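Local coordinates for protein GTN Reductase (Agrobacterium tumefaciens, PDB 5N6G) that binds flavin mononucleotide and, as an ene-reductase of the Old Yellow Enzyme family, probably reduces activated carbon-carbon double bonds, at residues 265-270 with 303-308. Sequence-based numbering, arbitrary orientation. Where two conformers were deposited one is given.
With FMN (flavin mononucleotide), chain B.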
# COMPACT_ATOMS: atom_id res chain seq x y z
N HIS A 265 1.90 8.30 2.90
CA HIS A 265 2.57 7.21 3.59
C HIS A 265 3.85 6.90 2.84
O HIS A 265 3.81 6.51 1.67
CB HIS A 265 1.63 6.00 3.65
CG HIS A 265 2.15 4.83 4.41
ND1 HIS A 265 1.37 3.73 4.64
CD2 HIS A 265 3.35 4.57 4.98
CE1 HIS A 265 2.05 2.84 5.34
NE2 HIS A 265 3.26 3.32 5.56
N VAL A 266 4.99 7.11 3.49
CA VAL A 266 6.29 7.02 2.84
C VAL A 266 7.10 5.86 3.42
O VAL A 266 7.28 5.77 4.64
CB VAL A 266 7.07 8.34 2.95
CG1 VAL A 266 7.31 8.73 4.40
CG2 VAL A 266 8.40 8.26 2.21
N VAL A 267 7.60 5.01 2.53
CA VAL A 267 8.58 3.97 2.85
C VAL A 267 9.95 4.62 2.75
O VAL A 267 10.37 5.06 1.67
CB VAL A 267 8.47 2.77 1.90
CG1 VAL A 267 9.53 1.72 2.20
CG2 VAL A 267 7.07 2.15 1.94
N GLU A 268 10.68 4.64 3.86
CA GLU A 268 11.99 5.25 3.93
C GLU A 268 13.05 4.17 3.71
O GLU A 268 13.30 3.34 4.60
CB GLU A 268 12.16 5.95 5.28
CG GLU A 268 11.14 7.07 5.45
CD GLU A 268 11.15 7.71 6.83
OE1 GLU A 268 11.36 7.01 7.85
OE2 GLU A 268 10.91 8.94 6.87
N GLY A 269 13.66 4.18 2.54
CA GLY A 269 14.67 3.19 2.21
C GLY A 269 14.14 2.02 1.41
O GLY A 269 13.08 2.06 0.79
N ALA A 270 14.93 0.95 1.40
CA ALA A 270 14.50 -0.28 0.76
C ALA A 270 13.42 -0.94 1.60
O ALA A 270 13.58 -1.11 2.81
CB ALA A 270 15.69 -1.22 0.56
N ILE A 303 2.87 9.96 7.30
CA ILE A 303 3.02 8.65 7.93
C ILE A 303 4.30 8.04 7.40
O ILE A 303 4.45 7.91 6.18
CB ILE A 303 1.83 7.72 7.63
CG1 ILE A 303 0.49 8.36 7.99
CG2 ILE A 303 2.07 6.39 8.32
CD1 ILE A 303 -0.72 7.51 7.55
N ALA A 304 5.19 7.65 8.28
CA ALA A 304 6.47 7.10 7.87
C ALA A 304 6.55 5.63 8.23
O ALA A 304 5.96 5.20 9.22
CB ALA A 304 7.64 7.83 8.52
N ASN A 305 7.32 4.90 7.44
CA ASN A 305 7.48 3.47 7.59
C ASN A 305 8.90 3.07 7.24
O ASN A 305 9.58 3.75 6.47
CB ASN A 305 6.52 2.71 6.67
CG ASN A 305 6.86 1.25 6.58
OD1 ASN A 305 7.49 0.80 5.63
ND2 ASN A 305 6.46 0.50 7.59
N ASN A 306 9.30 1.92 7.82
CA ASN A 306 10.38 1.02 7.45
C ASN A 306 11.48 1.03 8.51
O ASN A 306 12.25 1.99 8.65
CB ASN A 306 10.96 1.32 6.06
CG ASN A 306 11.90 0.21 5.60
OD1 ASN A 306 11.57 -0.98 5.69
ND2 ASN A 306 13.10 0.59 5.16
N GLY A 307 11.53 -0.05 9.29
CA GLY A 307 12.59 -0.22 10.26
C GLY A 307 12.43 0.55 11.55
O GLY A 307 13.40 0.66 12.31
N TYR A 308 11.25 1.10 11.83
CA TYR A 308 11.05 1.79 13.09
C TYR A 308 10.94 0.80 14.24
O TYR A 308 10.52 -0.34 14.06
CB TYR A 308 9.78 2.65 13.03
CG TYR A 308 9.99 3.94 12.31
CD1 TYR A 308 10.44 5.05 12.99
CD2 TYR A 308 9.75 4.05 10.95
CE1 TYR A 308 10.64 6.25 12.35
CE2 TYR A 308 9.95 5.27 10.28
CZ TYR A 308 10.41 6.36 11.00
OH TYR A 308 10.63 7.57 10.40
N1 FMN B . 3.69 -3.15 1.47
C2 FMN B . 2.59 -2.68 0.79
O2 FMN B . 2.52 -1.50 0.39
N3 FMN B . 1.52 -3.52 0.57
C4 FMN B . 1.45 -4.85 0.94
O4 FMN B . 0.43 -5.51 0.74
C4A FMN B . 2.62 -5.34 1.63
N5 FMN B . 2.62 -6.59 2.05
C5A FMN B . 3.67 -7.00 2.84
C6 FMN B . 3.63 -8.28 3.39
C7 FMN B . 4.60 -8.70 4.28
C7M FMN B . 4.50 -10.09 4.87
C8 FMN B . 5.65 -7.84 4.64
C8M FMN B . 6.68 -8.25 5.65
C9 FMN B . 5.71 -6.57 4.08
C9A FMN B . 4.72 -6.14 3.19
N10 FMN B . 4.70 -4.82 2.70
C10 FMN B . 3.68 -4.40 1.89
C1' FMN B . 5.68 -3.86 3.22
C2' FMN B . 5.28 -3.37 4.60
O2' FMN B . 4.07 -2.60 4.54
C3' FMN B . 6.37 -2.52 5.27
O3' FMN B . 6.71 -1.43 4.43
C4' FMN B . 7.64 -3.30 5.60
O4' FMN B . 7.32 -4.49 6.34
C5' FMN B . 8.66 -2.46 6.35
O5' FMN B . 8.13 -2.04 7.62
P FMN B . 8.54 -2.70 9.05
O1P FMN B . 10.03 -2.43 9.20
O2P FMN B . 8.27 -4.18 8.91
O3P FMN B . 7.68 -2.00 10.04
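N306 and E268 meet where two neighbouring parallel strands of the TIM barrel, 263-267 and 301-305, run out into the loops that face the flavin. With CG anti to the backbone N (chi1 -170°), N306 CG is carried toward the carbonyl oxygens of E268 and A270; ND2 gives a hydrogen bond to the carbonyl O of E268 at 2.8 Å, close to the amide plane but tilted from that of the carbonyl. G273 O takes a second bond from ND2, while OD1 accepts from G272 N. The carboxylate of E268 extends along the outer side of strand 301-305, past A304 CB, to Y308. There the phenol donates from OH to OE1 at 2.7 Å, on the syn side and nearly in the carboxylate plane; the two side chains stand at about a right angle, their flat groups 27° apart. R275 forms a salt bridge with the same OE1 and a cation-pi contact with the Y308 ring. Between the strands, V266 N bonds to I303 O, V266 O receives N305 N, and N305 O receives E268 N. H265, V267, I303 and N305 point into the barrel. I303 CG2 lies over one face of the H265 imidazole, 4.2 Å from its centroid, and N305 CB sits at the ring edge, 3.5 Å from NE2, while ND1 is bonded to E176. N305, lying alongside V267, turns its amide 78° from the imidazole and grips the cofactor with both ends: OD1 accepts from FMN O3' at 2.6 Å and ND2 donates to O5' at 3.0 Å. G307 N adds a bond to the phosphate O1P at 2.8 Å. Here the ribityl chain and phosphate meet uncharged amide groups, R230 and K329 bonding FMN from other strands and loops, whereas the charge of E268 is probably balanced by R275.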